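PDB 6ED2: glycosyl hydrolase family 2, TIM barrel domain protein from Faecalibacterium prausnitzii A2-165, which probably hydrolyses beta-glucuronides, as a glycoside hydrolase family 2 beta-glucuronidase from a human gut bacterium. Local coordinates for residues A[265-279]-A[288-300]. Residues are numbered along the deposited sequence; the frame is centred on the assembly and turned at random.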
loop_
_atom_site.group_PDB
_atom_site.type_symbol
_atom_site.label_atom_id
_atom_site.label_comp_id
_atom_site.label_asym_id
_atom_site.label_seq_id
_atom_site.Cartn_x
_atom_site.Cartn_y
_atom_site.Cartn_z
ATOM N N ARG A 265 5.199 26.554 -42.127
ATOM C CA ARG A 265 5.142 26.437 -40.672
ATOM C C ARG A 265 5.745 25.091 -40.295
ATOM O O ARG A 265 5.202 24.032 -40.635
ATOM C CB ARG A 265 3.709 26.576 -40.168
ATOM C CG ARG A 265 3.009 27.810 -40.720
ATOM C CD ARG A 265 1.711 28.077 -40.000
ATOM N NE ARG A 265 1.923 28.262 -38.569
ATOM C CZ ARG A 265 0.965 28.608 -37.713
ATOM N NH1 ARG A 265 -0.276 28.806 -38.148
ATOM N NH2 ARG A 265 1.246 28.751 -36.424
ATOM N N LEU A 266 6.878 25.136 -39.611
ATOM C CA LEU A 266 7.655 23.941 -39.346
ATOM C C LEU A 266 7.102 23.179 -38.148
ATOM O O LEU A 266 6.597 23.761 -37.184
ATOM C CB LEU A 266 9.115 24.313 -39.101
ATOM C CG LEU A 266 9.837 24.990 -40.262
ATOM C CD1 LEU A 266 11.332 25.115 -39.948
ATOM C CD2 LEU A 266 9.615 24.228 -41.574
ATOM N N TRP A 267 7.211 21.860 -38.228
ATOM C CA TRP A 267 6.921 20.977 -37.113
ATOM C C TRP A 267 8.089 20.998 -36.132
ATOM O O TRP A 267 9.244 20.824 -36.527
ATOM C CB TRP A 267 6.673 19.573 -37.661
ATOM C CG TRP A 267 6.190 18.552 -36.703
ATOM C CD1 TRP A 267 4.904 18.077 -36.575
ATOM C CD2 TRP A 267 6.990 17.798 -35.785
ATOM N NE1 TRP A 267 4.857 17.089 -35.611
ATOM C CE2 TRP A 267 6.124 16.904 -35.109
ATOM C CE3 TRP A 267 8.352 17.801 -35.457
ATOM C CZ2 TRP A 267 6.580 16.029 -34.127
ATOM C CZ3 TRP A 267 8.805 16.925 -34.487
ATOM C CH2 TRP A 267 7.924 16.048 -33.834
ATOM N N ASN A 268 7.791 21.218 -34.853
ATOM C CA ASN A 268 8.816 21.375 -33.832
ATOM C C ASN A 268 8.437 20.628 -32.559
ATOM O O ASN A 268 7.265 20.331 -32.316
ATOM C CB ASN A 268 9.035 22.847 -33.508
ATOM C CG ASN A 268 10.329 23.353 -34.060
ATOM O OD1 ASN A 268 11.414 22.879 -33.671
ATOM N ND2 ASN A 268 10.241 24.301 -34.988
ATOM N N VAL A 269 9.453 20.352 -31.733
ATOM C CA VAL A 269 9.234 19.692 -30.452
ATOM C C VAL A 269 8.248 20.504 -29.627
ATOM O O VAL A 269 8.428 21.711 -29.434
ATOM C CB VAL A 269 10.565 19.520 -29.702
ATOM C CG1 VAL A 269 10.324 19.417 -28.191
ATOM C CG2 VAL A 269 11.269 18.296 -30.176
ATOM N N HIS A 270 7.188 19.849 -29.149
ATOM C CA HIS A 270 6.124 20.483 -28.374
ATOM C C HIS A 270 5.461 21.643 -29.118
ATOM O O HIS A 270 4.727 22.428 -28.515
ATOM C CB HIS A 270 6.631 20.962 -27.004
ATOM C CG HIS A 270 7.145 19.857 -26.124
ATOM N ND1 HIS A 270 8.223 20.018 -25.279
ATOM C CD2 HIS A 270 6.733 18.577 -25.964
ATOM C CE1 HIS A 270 8.447 18.890 -24.632
ATOM N NE2 HIS A 270 7.555 18.000 -25.026
ATOM N N ALA A 271 5.694 21.766 -30.417
ATOM C CA ALA A 271 5.129 22.839 -31.216
ATOM C C ALA A 271 4.837 22.271 -32.603
ATOM O O ALA A 271 5.344 22.723 -33.621
ATOM C CB ALA A 271 6.074 24.040 -31.282
ATOM N N ALA A 272 4.016 21.235 -32.638
ATOM C CA ALA A 272 3.766 20.550 -33.892
ATOM C C ALA A 272 2.970 21.443 -34.832
ATOM O O ALA A 272 2.207 22.306 -34.402
ATOM C CB ALA A 272 3.007 19.250 -33.648
ATOM N N TYR A 273 3.178 21.241 -36.127
ATOM C CA TYR A 273 2.279 21.773 -37.135
ATOM C C TYR A 273 2.160 20.754 -38.248
ATOM O O TYR A 273 3.172 20.284 -38.771
ATOM C CB TYR A 273 2.761 23.111 -37.693
ATOM C CG TYR A 273 1.645 23.870 -38.350
ATOM C CD1 TYR A 273 0.833 24.716 -37.605
ATOM C CD2 TYR A 273 1.368 23.714 -39.708
ATOM C CE1 TYR A 273 -0.203 25.405 -38.189
ATOM C CE2 TYR A 273 0.322 24.403 -40.305
ATOM C CZ TYR A 273 -0.456 25.253 -39.536
ATOM O OH TYR A 273 -1.492 25.963 -40.104
ATOM N N LEU A 274 0.930 20.412 -38.605
ATOM C CA LEU A 274 0.655 19.387 -39.599
ATOM C C LEU A 274 -0.075 20.012 -40.780
ATOM O O LEU A 274 -0.876 20.940 -40.609
ATOM C CB LEU A 274 -0.178 18.240 -38.993
ATOM C CG LEU A 274 0.558 17.431 -37.910
ATOM C CD1 LEU A 274 -0.338 16.360 -37.304
ATOM C CD2 LEU A 274 1.856 16.803 -38.465
ATOM N N TYR A 275 0.241 19.529 -41.977
ATOM C CA TYR A 275 -0.436 19.899 -43.208
ATOM C C TYR A 275 -1.227 18.707 -43.712
ATOM O O TYR A 275 -0.903 17.556 -43.425
ATOM C CB TYR A 275 0.555 20.331 -44.294
ATOM C CG TYR A 275 1.152 21.706 -44.112
ATOM C CD1 TYR A 275 0.626 22.818 -44.778
ATOM C CD2 TYR A 275 2.271 21.889 -43.311
ATOM C CE1 TYR A 275 1.200 24.086 -44.627
ATOM C CE2 TYR A 275 2.850 23.134 -43.156
ATOM C CZ TYR A 275 2.311 24.233 -43.809
ATOM O OH TYR A 275 2.903 25.463 -43.637
ATOM N N ASP A 276 -2.246 18.981 -44.505
ATOM C CA ASP A 276 -3.085 17.924 -45.051
ATOM C C ASP A 276 -2.588 17.573 -46.446
ATOM O O ASP A 276 -2.460 18.453 -47.306
ATOM C CB ASP A 276 -4.552 18.348 -45.073
ATOM C CG ASP A 276 -5.123 18.510 -43.677
ATOM O OD1 ASP A 276 -5.099 17.529 -42.910
ATOM O OD2 ASP A 276 -5.571 19.621 -43.337
ATOM N N LEU A 277 -2.296 16.296 -46.655
ATOM C CA LEU A 277 -1.764 15.802 -47.911
ATOM C C LEU A 277 -2.877 15.087 -48.663
ATOM O O LEU A 277 -3.561 14.231 -48.094
ATOM C CB LEU A 277 -0.586 14.855 -47.653
ATOM C CG LEU A 277 0.191 14.295 -48.849
ATOM C CD1 LEU A 277 0.889 15.416 -49.609
ATOM C CD2 LEU A 277 1.210 13.293 -48.377
ATOM N N VAL A 278 -3.056 15.439 -49.936
ATOM C CA VAL A 278 -4.072 14.828 -50.790
ATOM C C VAL A 278 -3.376 14.210 -51.995
ATOM O O VAL A 278 -2.820 14.930 -52.832
ATOM C CB VAL A 278 -5.125 15.846 -51.240
ATOM C CG1 VAL A 278 -6.183 15.178 -52.121
ATOM C CG2 VAL A 278 -5.745 16.515 -50.038
ATOM N N ILE A 279 -3.434 12.886 -52.108
ATOM C CA ILE A 279 -2.865 12.169 -53.241
ATOM C C ILE A 279 -3.994 11.563 -54.057
ATOM O O ILE A 279 -4.777 10.762 -53.534
ATOM C CB ILE A 279 -1.891 11.062 -52.797
ATOM C CG1 ILE A 279 -0.845 11.574 -51.806
ATOM C CG2 ILE A 279 -1.245 10.420 -54.027
ATOM C CD1 ILE A 279 -0.083 10.443 -51.147
ATOM N N VAL A 288 -9.838 8.312 -59.677
ATOM C CA VAL A 288 -9.931 6.865 -59.488
ATOM C C VAL A 288 -9.485 6.436 -58.092
ATOM O O VAL A 288 -9.924 5.391 -57.606
ATOM C CB VAL A 288 -9.159 6.116 -60.597
ATOM C CG1 VAL A 288 -8.674 7.076 -61.666
ATOM C CG2 VAL A 288 -7.993 5.242 -60.053
ATOM N N ASP A 289 -8.642 7.211 -57.425
ATOM C CA ASP A 289 -8.287 6.877 -56.051
ATOM C C ASP A 289 -7.837 8.148 -55.364
ATOM O O ASP A 289 -7.327 9.073 -56.005
ATOM C CB ASP A 289 -7.180 5.820 -55.946
ATOM C CG ASP A 289 -6.923 5.393 -54.498
ATOM O OD1 ASP A 289 -7.913 5.224 -53.745
ATOM O OD2 ASP A 289 -5.738 5.239 -54.097
ATOM N N GLU A 290 -8.049 8.195 -54.058
ATOM C CA GLU A 290 -7.585 9.328 -53.280
ATOM C C GLU A 290 -7.084 8.813 -51.945
ATOM O O GLU A 290 -7.752 8.001 -51.298
ATOM C CB GLU A 290 -8.686 10.363 -53.082
ATOM C CG GLU A 290 -8.398 11.336 -51.967
ATOM C CD GLU A 290 -9.546 12.291 -51.752
ATOM O OE1 GLU A 290 -10.511 11.917 -51.045
ATOM O OE2 GLU A 290 -9.498 13.397 -52.330
ATOM N N TYR A 291 -5.886 9.237 -51.568
ATOM C CA TYR A 291 -5.342 8.935 -50.261
ATOM C C TYR A 291 -5.100 10.247 -49.543
ATOM O O TYR A 291 -4.806 11.262 -50.171
ATOM C CB TYR A 291 -4.042 8.104 -50.314
ATOM C CG TYR A 291 -3.704 7.578 -48.938
ATOM C CD1 TYR A 291 -4.435 6.525 -48.369
ATOM C CD2 TYR A 291 -2.706 8.178 -48.173
ATOM C CE1 TYR A 291 -4.152 6.069 -47.087
ATOM C CE2 TYR A 291 -2.424 7.737 -46.885
ATOM C CZ TYR A 291 -3.146 6.687 -46.348
ATOM O OH TYR A 291 -2.848 6.249 -45.074
ATOM N N LEU A 292 -5.297 10.222 -48.230
ATOM C CA LEU A 292 -5.264 11.409 -47.392
ATOM C C LEU A 292 -4.394 11.144 -46.172
ATOM O O LEU A 292 -4.478 10.086 -45.553
ATOM C CB LEU A 292 -6.679 11.810 -46.949
ATOM C CG LEU A 292 -7.712 12.104 -48.039
ATOM C CD1 LEU A 292 -9.123 12.086 -47.439
ATOM C CD2 LEU A 292 -7.433 13.452 -48.693
ATOM N N ASP A 293 -3.559 12.109 -45.825
ATOM C CA ASP A 293 -2.683 11.938 -44.681
ATOM C C ASP A 293 -2.307 13.325 -44.190
ATOM O O ASP A 293 -2.683 14.345 -44.780
ATOM C CB ASP A 293 -1.453 11.090 -45.041
ATOM C CG ASP A 293 -0.850 10.361 -43.837
ATOM O OD1 ASP A 293 -1.243 10.648 -42.674
ATOM O OD2 ASP A 293 0.051 9.513 -44.068
ATOM N N ARG A 294 -1.610 13.350 -43.065
ATOM C CA ARG A 294 -1.111 14.589 -42.491
ATOM C C ARG A 294 0.380 14.432 -42.277
ATOM O O ARG A 294 0.834 13.379 -41.815
ATOM C CB ARG A 294 -1.823 14.908 -41.194
ATOM C CG ARG A 294 -3.324 14.970 -41.383
ATOM C CD ARG A 294 -4.031 15.112 -40.067
ATOM N NE ARG A 294 -3.964 16.471 -39.546
ATOM C CZ ARG A 294 -3.885 16.753 -38.247
ATOM N NH1 ARG A 294 -3.846 15.753 -37.351
ATOM N NH2 ARG A 294 -3.826 18.020 -37.847
ATOM N N ILE A 295 1.140 15.462 -42.648
ATOM C CA ILE A 295 2.589 15.416 -42.581
ATOM C C ILE A 295 3.083 16.677 -41.891
ATOM O O ILE A 295 2.425 17.718 -41.892
ATOM C CB ILE A 295 3.237 15.291 -43.973
ATOM C CG1 ILE A 295 2.908 16.525 -44.809
ATOM C CG2 ILE A 295 2.797 14.030 -44.661
ATOM C CD1 ILE A 295 3.354 16.404 -46.266
ATOM N N GLY A 296 4.259 16.574 -41.304
ATOM C CA GLY A 296 4.913 17.710 -40.683
ATOM C C GLY A 296 6.196 18.016 -41.427
ATOM O O GLY A 296 6.898 17.104 -41.868
ATOM N N ILE A 297 6.483 19.303 -41.577
ATOM C CA ILE A 297 7.659 19.766 -42.297
ATOM C C ILE A 297 8.773 19.965 -41.275
ATOM O O ILE A 297 8.754 20.919 -40.491
ATOM C CB ILE A 297 7.369 21.058 -43.074
ATOM C CG1 ILE A 297 6.233 20.828 -44.075
ATOM C CG2 ILE A 297 8.609 21.523 -43.808
ATOM C CD1 ILE A 297 5.938 22.061 -44.920
ATOM N N ARG A 298 9.739 19.055 -41.277
ATOM C CA ARG A 298 10.851 19.134 -40.345
ATOM C C ARG A 298 12.013 18.316 -40.894
ATOM O O ARG A 298 11.808 17.288 -41.549
ATOM C CB ARG A 298 10.453 18.628 -38.951
ATOM C CG ARG A 298 10.088 17.144 -38.915
ATOM C CD ARG A 298 11.269 16.279 -38.501
ATOM N NE ARG A 298 11.012 14.835 -38.552
ATOM C CZ ARG A 298 11.238 14.074 -39.619
ATOM N NH1 ARG A 298 11.695 14.632 -40.736
ATOM N NH2 ARG A 298 10.988 12.763 -39.576
ATOM N N THR A 299 13.230 18.761 -40.579
ATOM C CA THR A 299 14.447 18.019 -40.878
ATOM C C THR A 299 15.082 17.503 -39.591
ATOM O O THR A 299 14.993 18.138 -38.533
ATOM C CB THR A 299 15.472 18.878 -41.621
ATOM O OG1 THR A 299 15.938 19.927 -40.756
ATOM C CG2 THR A 299 14.871 19.467 -42.891
ATOM N N PHE A 300 15.720 16.340 -39.684
ATOM C CA PHE A 300 16.390 15.794 -38.513
ATOM C C PHE A 300 17.633 15.021 -38.935
ATOM O O PHE A 300 17.554 14.145 -39.800
ATOM C CB PHE A 300 15.447 14.898 -37.715
ATOM C CG PHE A 300 16.039 14.392 -36.439
ATOM C CD1 PHE A 300 15.891 15.104 -35.265
ATOM C CD2 PHE A 300 16.750 13.204 -36.413
ATOM C CE1 PHE A 300 16.441 14.628 -34.067
ATOM C CE2 PHE A 300 17.302 12.731 -35.235
ATOM C CZ PHE A 300 17.143 13.447 -34.057
HETATM O O HOH W 1 4.822 21.282 -40.679
#
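Y275, L277 and I279 pair with I295, D293 and Y291 in an antiparallel beta hairpin of the family 2 immunoglobulin-like sandwich domain, a worked example of how a sheet in a two-layered sandwich treats its faces unequally. Paired backbone bonds join each couple, among them L277 N to D293 O at 2.7 Å. The face carrying Y275, L277, I279, Y291 and I295 is buried against the sandwich interior. With CG anti to the backbone N (chi1 -176°), L277 sets its CD2 methyl 4.1 Å from CG2 of I295; V240 of strand 238-244 and Y213 of strand 210-219 press on the same leucine. Beyond the paired strands, the CD1 methyl of I297 reaches CE2 of Y275 at 3.7 Å, while its CG2 meets CD2 of L266 at 3.6 Å, the two side chains crossing nearly at right angles.

The face of D276, V278, L292 and R294 is more exposed, though V278 and L292 still run side by side (CG2 to CD2, 3.7 Å), with the valine near a bound magnesium ion and the leucine packing on F153 of the second subunit. D276 makes a long salt bridge to the exposed R294, its OD1 3.7 Å from NE near the guanidinium plane; L274 CD1 lies over the rim of one guanidinium face, and E369 takes NH1. Where the strands give way to loops, a water bridges the segments: it accepts from I297 N at 2.7 Å and donates to the carbonyl oxygens of R265 and Y273.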